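Local coordinates for protein ATP-dependent DNA helicase PIF1 (Candida albicans, PDB 7OTJ) that probably couples ATP hydrolysis to 5'-3' unwinding of DNA, including G-quadruplexes, and so helps to maintain the nuclear and mitochondrial genomes, at residues 2-5 and 6-10; 37-40 and 41-45; 93-96 and 97-101; 303-306 and 307-311. All coordinates share one frame; numbering follows the deposited sequence.

Overall arrangement
Contacts 1, 2 and 3 all belong to the PIF1-like helicase region, whereas contact 4 lies in the 2B domain. Contact 1 holds the adenine of ADP, and contact 2 is on helix 31-45, which follows the phosphate-binding loop; their centres are about 15 Å apart, and they touch where Leu4 CD1 packs 3.9 Å from Ser37 OG. The side chain of Ser37 is about 9 Å from ADP. Contact 3 does not touch contact 2, the nearest atoms being about 9 Å apart, but approaches the bound nucleic acid to about 6 Å. Contact 4 is about 9 Å from that nucleic acid by nearest atoms, and its centre is about 27 Å from that of contact 1.

Contact 1 (2-5 and 6-10); sequences IILS and NEQEY. With ADP (adenosine-5'-diphosphate), chain E.
Ser5 and Gln8 exchange hydrogen bonds at the start of helix 6-16. Gln8 N donates to Ser5 OG at 3.0 Å, and Ser5 N returns a bond of 3.0 Å to Gln8 OE1, meeting a lone pair in the carbonyl plane. Ser5 OG is placed for this by a chi1 of 66°, which sets it between the backbone N and the carbonyl carbon. The first helical turn is closed by Glu9 N on Ser5 O.

Polar contacts to the ligand come from the same amide. Gln8 OE1 accepts from ADP N6 at 2.8 Å, while Gln8 NE2 gives a weak bond of 3.4 Å to ADP N7 and also bonds Gly30 O. Ile3 O accepts a second, weak hydrogen bond from ADP N6. This pattern of donors and acceptors favours one flip of the Gln8 amide.

Packing contacts complete the site: Ile2 CG2 lies 3.3 Å from ADP C6, and Leu4 CD2 packs against the Gln8 amide, 3.6 Å from Gln8 CD, the two side chains crossing at about a right angle. Leu4 also packs on Leu34 of helix 31-45.

The result is a capping box whose glutamine reads the adenine through N6 and N7, as in the Q motif of helicases.

Contact 2 (37-40 and 41-45); sequences SIIK and SLRDK
Ile38 and Leu42, like Ile39 and Arg43, pair one turn apart on helix 31-45, the helix that follows the phosphate-binding loop (Walker A) of the P-loop NTPase fold. In each pair the side chains run side by side in the same direction. Ile38 CG2 meets Leu42 CD1 at 3.6 Å. The CG2 methyl of Ile39 sits over one face of the Arg43 guanidinium, 3.6 Å above its plane and displaced toward the rim. An Ile39 chi1 of -66° turns CG2 away from the backbone N and toward the next turn, where Arg43 extends.

The main chain sets this spacing: Leu42 N bonds Ile38 O at 2.8 Å, whereas Arg43 N divides itself weakly between Ile39 O and Lys40 O. Ser37 O receives Ser41 N at 3.0 Å and, weakly, Ser41 OG at 3.4 Å. Asp44 N reaches Lys40 O at 3.3 Å, a longer bond near the end of the helix.

Farther out, Ile38 packs on Leu12 and Val15 of helix 6-16, while Ile39 and Leu42 face strands 50-54 and 103-107 through Val52, Ile105, Val50 and Val103. Arg43 also touches Val50 and Val52, with its CD 3.8 Å from Ile39 CG2.

Contact 3 (93-96 and 97-101); sequences KAFT and RWRET
Lys93 and Arg97 come together one turn apart on helix 92-100, where Arg97 N bonds Lys93 O and the like-charged ends Lys93 NZ and Arg97 NH2 lie 4.3 Å apart. Arg97 NH2 also gives a weak hydrogen bond to Ser70 O. Next, Ala94 CB touches Arg97 NH2 obliquely at 3.7 Å, and Ala94 O accepts from Trp98 N at 2.9 Å. The indole of Trp98 is buried, its NE1 bonded to Ala72 O and its ring packed on Leu120 and Ala124 of helix 114-128.

Phe95, with CG opposite its own backbone N (chi1 177°), holds its ring out from the helix, and Arg99, bent at chi3, folds back so that NE lies over one face, 3.6 Å from Phe95 CE2, with ring and guanidinium planes 43° apart.

Thr96 closes the segment. Its O is gripped twice, by Glu100 N at 2.9 Å, approaching almost in line with the carbonyl bond, and by Arg99 N at 3.0 Å from 63° above the carbonyl plane. Thr96 CG2 lies alongside the Glu100 carboxylate, 3.5 Å from OE2, while Thr96 OG1 bonds Lys92 O.

The Lys93-Arg97 approach would probably be unfavourable by itself, whereas the buried indole ties helix 92-100 to helix 114-128.

Contact 4 (303-306 and 307-311); sequences DQLV and NGTLG
Thr309 addresses the flat carbonyl group of Val306 twice, and both donors come from the same face of its plane. Thr309 OG1 is tilted 35° out of that plane and gives a bond of 2.8 Å to Val306 O, while Thr309 N stands 36° above it and bonds Val306 O at 3.1 Å. The backbone bond closes a type II beta turn from Val306 to Thr309, at the point where the loop after strand 294-297 enters strand 310-316 of the curled antiparallel sheet to which the SH3-like 2B family region contributes.

Gly308 occupies the third position of the turn, with a phi of the positive sign that glycine readily adopts in a type II turn. Asn307, at the second position, points its CB away from 303-306 and packs on Met296, and its N bonds Asn300 OD1. Backbone hydrogen bonds of Gly308 and Thr309 with Cys297 tie the turn to strand 294-297, and Gly311 continues that pairing with Val295.

The side chains of Thr309 and Leu305 cross at about a right angle. With a chi1 of -55°, the Thr309 hydroxyl is turned to Val306 and the methyl is left to Leu305. Leu305 in turn packs on Phe408 and Val419, so the base of the turn sits on strands 404-409 and 416-420; Thr309 also touches Phe408. Val306 CG2 lies 3.6 Å from Thr309 OG1. The apolar contact itself is made by one methyl, Leu305 CD1, lying 3.7 Å from Thr309 CB and 3.7 Å from Thr309 CG2.

Contact 1 (2-5 and 6-10)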
loop_
_atom_site.group_PDB
_atom_site.type_symbol
_atom_site.label_atom_id
_atom_site.label_comp_id
_atom_site.label_asym_id
_atom_site.label_seq_id
_atom_site.Cartn_x
_atom_site.Cartn_y
_atom_site.Cartn_z
ATOM N N ILE A 2 -2.366 21.461 5.876
ATOM C CA ILE A 2 -1.743 21.049 7.130
ATOM C C ILE A 2 -0.484 21.882 7.342
ATOM O O ILE A 2 0.343 22.008 6.431
ATOM C CB ILE A 2 -1.411 19.544 7.118
ATOM C CG1 ILE A 2 -2.654 18.688 7.385
ATOM C CG2 ILE A 2 -0.330 19.212 8.126
ATOM C CD1 ILE A 2 -2.369 17.191 7.312
ATOM N N ILE A 3 -0.361 22.483 8.522
ATOM C CA ILE A 3 0.888 23.107 8.950
ATOM C C ILE A 3 1.798 22.040 9.546
ATOM O O ILE A 3 1.386 21.285 10.434
ATOM C CB ILE A 3 0.617 24.231 9.963
ATOM C CG1 ILE A 3 -0.219 25.344 9.324
ATOM C CG2 ILE A 3 1.927 24.770 10.529
ATOM C CD1 ILE A 3 0.398 25.937 8.073
ATOM N N LEU A 4 3.041 21.983 9.078
ATOM C CA LEU A 4 3.986 21.015 9.623
ATOM C C LEU A 4 4.430 21.433 11.022
ATOM O O LEU A 4 4.700 22.610 11.277
ATOM C CB LEU A 4 5.197 20.865 8.701
ATOM C CG LEU A 4 4.922 20.167 7.367
ATOM C CD1 LEU A 4 6.190 20.049 6.535
ATOM C CD2 LEU A 4 4.311 18.798 7.605
ATOM N N SER A 5 4.460 20.471 11.941
ATOM C CA SER A 5 5.008 20.715 13.265
ATOM C C SER A 5 6.496 21.052 13.179
ATOM O O SER A 5 7.150 20.868 12.149
ATOM C CB SER A 5 4.811 19.493 14.157
ATOM O OG SER A 5 5.586 18.411 13.675
ATOM N N ASN A 6 7.042 21.519 14.306
ATOM C CA ASN A 6 8.474 21.791 14.370
ATOM C C ASN A 6 9.291 20.509 14.268
ATOM O O ASN A 6 10.425 20.536 13.778
ATOM C CB ASN A 6 8.820 22.533 15.659
ATOM C CG ASN A 6 8.128 23.877 15.759
ATOM O OD1 ASN A 6 7.816 24.506 14.747
ATOM N ND2 ASN A 6 7.884 24.327 16.985
ATOM N N GLU A 7 8.740 19.383 14.723
ATOM C CA GLU A 7 9.410 18.107 14.498
ATOM C C GLU A 7 9.381 17.728 13.024
ATOM O O GLU A 7 10.397 17.290 12.471
ATOM C CB GLU A 7 8.765 17.012 15.344
ATOM C CG GLU A 7 9.107 17.080 16.818
ATOM C CD GLU A 7 8.601 15.870 17.580
ATOM O OE1 GLU A 7 7.525 15.339 17.218
ATOM O OE2 GLU A 7 9.281 15.445 18.538
ATOM N N GLN A 8 8.224 17.881 12.374
ATOM C CA GLN A 8 8.129 17.579 10.949
ATOM C C GLN A 8 9.024 18.498 10.131
ATOM O O GLN A 8 9.675 18.054 9.179
ATOM C CB GLN A 8 6.679 17.685 10.481
ATOM C CG GLN A 8 5.794 16.518 10.920
ATOM C CD GLN A 8 4.330 16.742 10.580
ATOM O OE1 GLN A 8 3.804 17.845 10.740
ATOM N NE2 GLN A 8 3.667 15.695 10.106
ATOM N N GLU A 9 9.065 19.787 10.482
ATOM C CA GLU A 9 9.943 20.713 9.774
ATOM C C GLU A 9 11.409 20.333 9.952
ATOM O O GLU A 9 12.209 20.463 9.016
ATOM C CB GLU A 9 9.706 22.145 10.259
ATOM C CG GLU A 9 8.395 22.778 9.795
ATOM C CD GLU A 9 8.416 23.157 8.326
ATOM O OE1 GLU A 9 9.520 23.237 7.745
ATOM O OE2 GLU A 9 7.328 23.375 7.749
ATOM N N TYR A 10 11.784 19.863 11.146
ATOM C CA TYR A 10 13.181 19.514 11.389
ATOM C C TYR A 10 13.621 18.339 10.524
ATOM O O TYR A 10 14.730 18.345 9.980
ATOM C CB TYR A 10 13.395 19.206 12.870
ATOM C CG TYR A 10 14.796 18.746 13.203
ATOM C CD1 TYR A 10 15.827 19.662 13.381
ATOM C CD2 TYR A 10 15.087 17.396 13.342
ATOM C CE1 TYR A 10 17.105 19.244 13.687
ATOM C CE2 TYR A 10 16.364 16.970 13.646
ATOM C CZ TYR A 10 17.369 17.897 13.817
ATOM O OH TYR A 10 18.642 17.470 14.120
HETATM P PB ADP E . 1.752 8.149 9.516
HETATM O O1B ADP E . 2.878 8.371 10.508
HETATM O O2B ADP E . 2.181 8.032 8.070
HETATM O O3B ADP E . 0.743 7.118 9.953
HETATM P PA ADP E . -0.048 10.034 8.360
HETATM O O1A ADP E . 0.811 10.905 7.478
HETATM O O2A ADP E . -0.864 8.919 7.757
HETATM O O3A ADP E . 0.885 9.507 9.569
HETATM O "O5'" ADP E . -1.057 10.964 9.193
HETATM C "C5'" ADP E . -2.257 10.417 9.725
HETATM C "C4'" ADP E . -3.257 11.540 9.912
HETATM O "O4'" ADP E . -2.654 12.598 10.657
HETATM C "C3'" ADP E . -3.667 12.110 8.566
HETATM O "O3'" ADP E . -5.089 12.051 8.457
HETATM C "C2'" ADP E . -3.221 13.558 8.575
HETATM O "O2'" ADP E . -4.244 14.407 8.048
HETATM C "C1'" ADP E . -2.950 13.852 10.041
HETATM N N9 ADP E . -1.781 14.744 10.185
HETATM C C8 ADP E . -0.518 14.437 9.841
HETATM N N7 ADP E . 0.320 15.471 10.106
HETATM C C5 ADP E . -0.418 16.466 10.627
HETATM C C6 ADP E . -0.165 17.838 11.129
HETATM N N6 ADP E . 1.084 18.367 11.116
HETATM N N1 ADP E . -1.222 18.544 11.591
HETATM C C2 ADP E . -2.466 18.027 11.606
HETATM N N3 ADP E . -2.765 16.793 11.171
HETATM C C4 ADP E . -1.805 15.980 10.677
#

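Contact 2 (37-40 and 41-45)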
loop_
_atom_site.group_PDB
_atom_site.type_symbol
_atom_site.label_atom_id
_atom_site.label_comp_id
_atom_site.label_asym_id
_atom_site.label_seq_id
_atom_site.Cartn_x
_atom_site.Cartn_y
_atom_site.Cartn_z
ATOM N N SER A 37 5.419 16.440 1.632
ATOM C CA SER A 37 6.100 17.727 1.576
ATOM C C SER A 37 7.558 17.554 1.177
ATOM O O SER A 37 8.097 18.363 0.413
ATOM C CB SER A 37 5.999 18.439 2.922
ATOM O OG SER A 37 4.680 18.893 3.147
ATOM N N ILE A 38 8.218 16.525 1.711
ATOM C CA ILE A 38 9.580 16.206 1.290
ATOM C C ILE A 38 9.644 16.045 -0.223
ATOM O O ILE A 38 10.545 16.572 -0.886
ATOM C CB ILE A 38 10.081 14.944 2.014
ATOM C CG1 ILE A 38 10.198 15.203 3.517
ATOM C CG2 ILE A 38 11.413 14.511 1.434
ATOM C CD1 ILE A 38 10.515 13.962 4.324
ATOM N N ILE A 39 8.693 15.289 -0.786
ATOM C CA ILE A 39 8.661 15.042 -2.229
ATOM C C ILE A 39 8.546 16.352 -3.001
ATOM O O ILE A 39 9.308 16.610 -3.942
ATOM C CB ILE A 39 7.515 14.073 -2.575
ATOM C CG1 ILE A 39 7.782 12.695 -1.970
ATOM C CG2 ILE A 39 7.318 13.962 -4.077
ATOM C CD1 ILE A 39 6.572 11.791 -1.968
ATOM N N LYS A 40 7.578 17.192 -2.627
ATOM C CA LYS A 40 7.367 18.458 -3.325
ATOM C C LYS A 40 8.626 19.320 -3.310
ATOM O O LYS A 40 9.037 19.860 -4.344
ATOM C CB LYS A 40 6.193 19.201 -2.693
ATOM C CG LYS A 40 5.619 20.309 -3.540
ATOM C CD LYS A 40 4.468 20.981 -2.825
ATOM C CE LYS A 40 3.769 21.964 -3.739
ATOM N NZ LYS A 40 3.103 21.258 -4.866
ATOM N N SER A 41 9.255 19.455 -2.138
ATOM C CA SER A 41 10.462 20.270 -2.028
ATOM C C SER A 41 11.621 19.648 -2.800
ATOM O O SER A 41 12.300 20.332 -3.574
ATOM C CB SER A 41 10.842 20.455 -0.557
ATOM O OG SER A 41 9.906 21.274 0.122
ATOM N N LEU A 42 11.865 18.351 -2.595
ATOM C CA LEU A 42 12.959 17.684 -3.290
ATOM C C LEU A 42 12.791 17.710 -4.804
ATOM O O LEU A 42 13.786 17.589 -5.523
ATOM C CB LEU A 42 13.097 16.240 -2.800
ATOM C CG LEU A 42 13.823 16.013 -1.469
ATOM C CD1 LEU A 42 13.947 14.530 -1.174
ATOM C CD2 LEU A 42 15.196 16.643 -1.512
ATOM N N ARG A 43 11.572 17.905 -5.309
ATOM C CA ARG A 43 11.345 17.874 -6.749
ATOM C C ARG A 43 11.490 19.239 -7.407
ATOM O O ARG A 43 11.752 19.299 -8.614
ATOM C CB ARG A 43 9.962 17.291 -7.062
ATOM C CG ARG A 43 9.954 15.781 -7.022
ATOM C CD ARG A 43 8.642 15.185 -7.465
ATOM N NE ARG A 43 8.782 13.746 -7.657
ATOM C CZ ARG A 43 7.777 12.918 -7.901
ATOM N NH1 ARG A 43 6.524 13.348 -7.950
ATOM N NH2 ARG A 43 8.034 11.627 -8.097
ATOM N N ASP A 44 11.294 20.328 -6.659
ATOM C CA ASP A 44 11.764 21.633 -7.116
ATOM C C ASP A 44 13.247 21.581 -7.469
ATOM O O ASP A 44 13.686 22.195 -8.447
ATOM C CB ASP A 44 11.512 22.691 -6.040
ATOM C CG ASP A 44 10.042 23.031 -5.881
ATOM O OD1 ASP A 44 9.298 22.945 -6.881
ATOM O OD2 ASP A 44 9.632 23.396 -4.758
ATOM N N LYS A 45 14.031 20.852 -6.675
ATOM C CA LYS A 45 15.474 20.760 -6.874
ATOM C C LYS A 45 15.829 19.741 -7.956
ATOM O O LYS A 45 16.482 20.077 -8.949
ATOM C CB LYS A 45 16.151 20.408 -5.547
ATOM C CG LYS A 45 17.513 21.035 -5.343
ATOM C CD LYS A 45 17.767 21.260 -3.863
ATOM C CE LYS A 45 16.732 22.212 -3.281
ATOM N NZ LYS A 45 16.632 23.479 -4.068
#

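Contact 3 (93-96 and 97-101)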
loop_
_atom_site.group_PDB
_atom_site.type_symbol
_atom_site.label_atom_id
_atom_site.label_comp_id
_atom_site.label_asym_id
_atom_site.label_seq_id
_atom_site.Cartn_x
_atom_site.Cartn_y
_atom_site.Cartn_z
ATOM N N LYS A 93 13.980 1.450 -19.654
ATOM C CA LYS A 93 13.258 2.456 -18.887
ATOM C C LYS A 93 13.682 2.428 -17.423
ATOM O O LYS A 93 13.936 3.480 -16.824
ATOM C CB LYS A 93 11.751 2.229 -19.028
ATOM C CG LYS A 93 10.900 2.934 -17.981
ATOM C CD LYS A 93 9.440 2.493 -18.065
ATOM C CE LYS A 93 9.283 0.988 -17.852
ATOM N NZ LYS A 93 9.822 0.524 -16.540
ATOM N N ALA A 94 13.813 1.229 -16.846
ATOM C CA ALA A 94 14.250 1.117 -15.458
ATOM C C ALA A 94 15.741 1.378 -15.314
ATOM O O ALA A 94 16.176 1.972 -14.322
ATOM C CB ALA A 94 13.908 -0.268 -14.906
ATOM N N PHE A 95 16.539 0.958 -16.296
ATOM C CA PHE A 95 17.968 1.223 -16.221
ATOM C C PHE A 95 18.245 2.719 -16.239
ATOM O O PHE A 95 19.086 3.210 -15.477
ATOM C CB PHE A 95 18.697 0.523 -17.363
ATOM C CG PHE A 95 20.172 0.801 -17.395
ATOM C CD1 PHE A 95 20.986 0.424 -16.339
ATOM C CD2 PHE A 95 20.746 1.434 -18.483
ATOM C CE1 PHE A 95 22.343 0.676 -16.368
ATOM C CE2 PHE A 95 22.101 1.688 -18.520
ATOM C CZ PHE A 95 22.901 1.309 -17.460
ATOM N N THR A 96 17.528 3.465 -17.083
ATOM C CA THR A 96 17.693 4.914 -17.092
ATOM C C THR A 96 17.276 5.516 -15.756
ATOM O O THR A 96 17.973 6.382 -15.209
ATOM C CB THR A 96 16.885 5.531 -18.241
ATOM O OG1 THR A 96 17.394 5.059 -19.497
ATOM C CG2 THR A 96 16.977 7.046 -18.212
ATOM N N ARG A 97 16.168 5.025 -15.191
ATOM C CA ARG A 97 15.669 5.548 -13.925
ATOM C C ARG A 97 16.662 5.307 -12.797
ATOM O O ARG A 97 16.828 6.157 -11.914
ATOM C CB ARG A 97 14.316 4.913 -13.608
ATOM C CG ARG A 97 13.652 5.446 -12.357
ATOM C CD ARG A 97 12.286 4.838 -12.193
ATOM N NE ARG A 97 12.339 3.397 -12.394
ATOM C CZ ARG A 97 11.274 2.613 -12.467
ATOM N NH1 ARG A 97 10.049 3.099 -12.348
ATOM N NH2 ARG A 97 11.444 1.309 -12.672
ATOM N N TRP A 98 17.341 4.157 -12.814
ATOM C CA TRP A 98 18.366 3.887 -11.813
ATOM C C TRP A 98 19.518 4.886 -11.899
ATOM O O TRP A 98 20.148 5.194 -10.881
ATOM C CB TRP A 98 18.898 2.463 -11.966
ATOM C CG TRP A 98 18.192 1.446 -11.135
ATOM C CD1 TRP A 98 17.389 0.436 -11.581
ATOM C CD2 TRP A 98 18.230 1.329 -9.709
ATOM N NE1 TRP A 98 16.923 -0.306 -10.519
ATOM C CE2 TRP A 98 17.424 0.223 -9.359
ATOM C CE3 TRP A 98 18.864 2.050 -8.695
ATOM C CZ2 TRP A 98 17.240 -0.176 -8.038
ATOM C CZ3 TRP A 98 18.676 1.654 -7.387
ATOM C CH2 TRP A 98 17.870 0.554 -7.068
ATOM N N ARG A 99 19.814 5.402 -13.092
ATOM C CA ARG A 99 20.929 6.334 -13.215
ATOM C C ARG A 99 20.514 7.777 -12.979
ATOM O O ARG A 99 21.325 8.573 -12.490
ATOM C CB ARG A 99 21.590 6.203 -14.589
ATOM C CG ARG A 99 22.421 4.941 -14.747
ATOM C CD ARG A 99 23.107 4.876 -16.101
ATOM N NE ARG A 99 22.155 4.998 -17.200
ATOM C CZ ARG A 99 22.050 6.062 -17.987
ATOM N NH1 ARG A 99 22.840 7.115 -17.836
ATOM N NH2 ARG A 99 21.133 6.066 -18.952
ATOM N N GLU A 100 19.264 8.128 -13.274
ATOM C CA GLU A 100 18.793 9.491 -13.072
ATOM C C GLU A 100 18.271 9.748 -11.661
ATOM O O GLU A 100 17.968 10.903 -11.337
ATOM C CB GLU A 100 17.691 9.829 -14.085
ATOM C CG GLU A 100 18.107 9.686 -15.541
ATOM C CD GLU A 100 17.010 10.110 -16.501
ATOM O OE1 GLU A 100 17.313 10.823 -17.484
ATOM O OE2 GLU A 100 15.840 9.730 -16.271
ATOM N N THR A 101 18.162 8.720 -10.817
ATOM C CA THR A 101 17.620 8.894 -9.473
ATOM C C THR A 101 18.660 9.530 -8.555
ATOM O O THR A 101 19.809 9.081 -8.500
ATOM C CB THR A 101 17.153 7.551 -8.892
ATOM O OG1 THR A 101 15.983 7.100 -9.582
ATOM C CG2 THR A 101 16.818 7.688 -7.412
#

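Contact 4 (303-306 and 307-311)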
loop_
_atom_site.group_PDB
_atom_site.type_symbol
_atom_site.label_atom_id
_atom_site.label_comp_id
_atom_site.label_asym_id
_atom_site.label_seq_id
_atom_site.Cartn_x
_atom_site.Cartn_y
_atom_site.Cartn_z
ATOM N N ASP A 303 -5.577 12.795 -12.464
ATOM C CA ASP A 303 -4.866 13.336 -11.318
ATOM C C ASP A 303 -5.735 13.314 -10.070
ATOM O O ASP A 303 -5.204 13.341 -8.954
ATOM C CB ASP A 303 -4.407 14.765 -11.620
ATOM C CG ASP A 303 -3.447 15.303 -10.580
ATOM O OD1 ASP A 303 -2.822 14.490 -9.865
ATOM O OD2 ASP A 303 -3.321 16.542 -10.475
ATOM N N GLN A 304 -7.054 13.241 -10.240
ATOM C CA GLN A 304 -8.011 13.181 -9.145
ATOM C C GLN A 304 -8.484 11.763 -8.856
ATOM O O GLN A 304 -8.605 11.382 -7.691
ATOM C CB GLN A 304 -9.218 14.074 -9.453
ATOM C CG GLN A 304 -9.759 14.826 -8.249
ATOM C CD GLN A 304 -10.751 15.907 -8.633
ATOM O OE1 GLN A 304 -11.121 16.040 -9.801
ATOM N NE2 GLN A 304 -11.182 16.692 -7.651
ATOM N N LEU A 305 -8.734 10.964 -9.886
ATOM C CA LEU A 305 -9.152 9.576 -9.720
ATOM C C LEU A 305 -7.929 8.693 -9.943
ATOM O O LEU A 305 -7.425 8.591 -11.066
ATOM C CB LEU A 305 -10.273 9.226 -10.694
ATOM C CG LEU A 305 -10.667 7.753 -10.792
ATOM C CD1 LEU A 305 -11.122 7.233 -9.439
ATOM C CD2 LEU A 305 -11.755 7.576 -11.838
ATOM N N VAL A 306 -7.452 8.061 -8.871
ATOM C CA VAL A 306 -6.197 7.325 -8.884
ATOM C C VAL A 306 -6.427 5.928 -8.321
ATOM O O VAL A 306 -7.511 5.595 -7.837
ATOM C CB VAL A 306 -5.090 8.053 -8.092
ATOM C CG1 VAL A 306 -4.889 9.454 -8.634
ATOM C CG2 VAL A 306 -5.438 8.099 -6.617
ATOM N N ASN A 307 -5.380 5.102 -8.415
ATOM C CA ASN A 307 -5.396 3.764 -7.832
ATOM C C ASN A 307 -5.636 3.848 -6.331
ATOM O O ASN A 307 -4.924 4.554 -5.612
ATOM C CB ASN A 307 -4.069 3.050 -8.120
ATOM C CG ASN A 307 -4.096 1.557 -7.769
ATOM O OD1 ASN A 307 -4.541 1.152 -6.695
ATOM N ND2 ASN A 307 -3.596 0.736 -8.684
ATOM N N GLY A 308 -6.633 3.108 -5.859
ATOM C CA GLY A 308 -7.018 3.109 -4.464
ATOM C C GLY A 308 -8.269 3.904 -4.150
ATOM O O GLY A 308 -8.834 3.728 -3.064
ATOM N N THR A 309 -8.719 4.758 -5.068
ATOM C CA THR A 309 -9.897 5.581 -4.827
ATOM C C THR A 309 -11.134 4.713 -4.635
ATOM O O THR A 309 -11.415 3.821 -5.441
ATOM C CB THR A 309 -10.115 6.545 -5.993
ATOM O OG1 THR A 309 -8.931 7.324 -6.207
ATOM C CG2 THR A 309 -11.281 7.475 -5.702
ATOM N N LEU A 310 -11.887 4.992 -3.576
ATOM C CA LEU A 310 -13.106 4.249 -3.300
ATOM C C LEU A 310 -14.285 4.903 -4.008
ATOM O O LEU A 310 -14.323 6.122 -4.204
ATOM C CB LEU A 310 -13.371 4.177 -1.793
ATOM C CG LEU A 310 -12.248 3.558 -0.954
ATOM C CD1 LEU A 310 -12.592 3.559 0.526
ATOM C CD2 LEU A 310 -11.952 2.149 -1.432
ATOM N N GLY A 311 -15.253 4.077 -4.397
ATOM C CA GLY A 311 -16.383 4.553 -5.162
ATOM C C GLY A 311 -17.613 3.714 -4.901
ATOM O O GLY A 311 -17.600 2.783 -4.094
#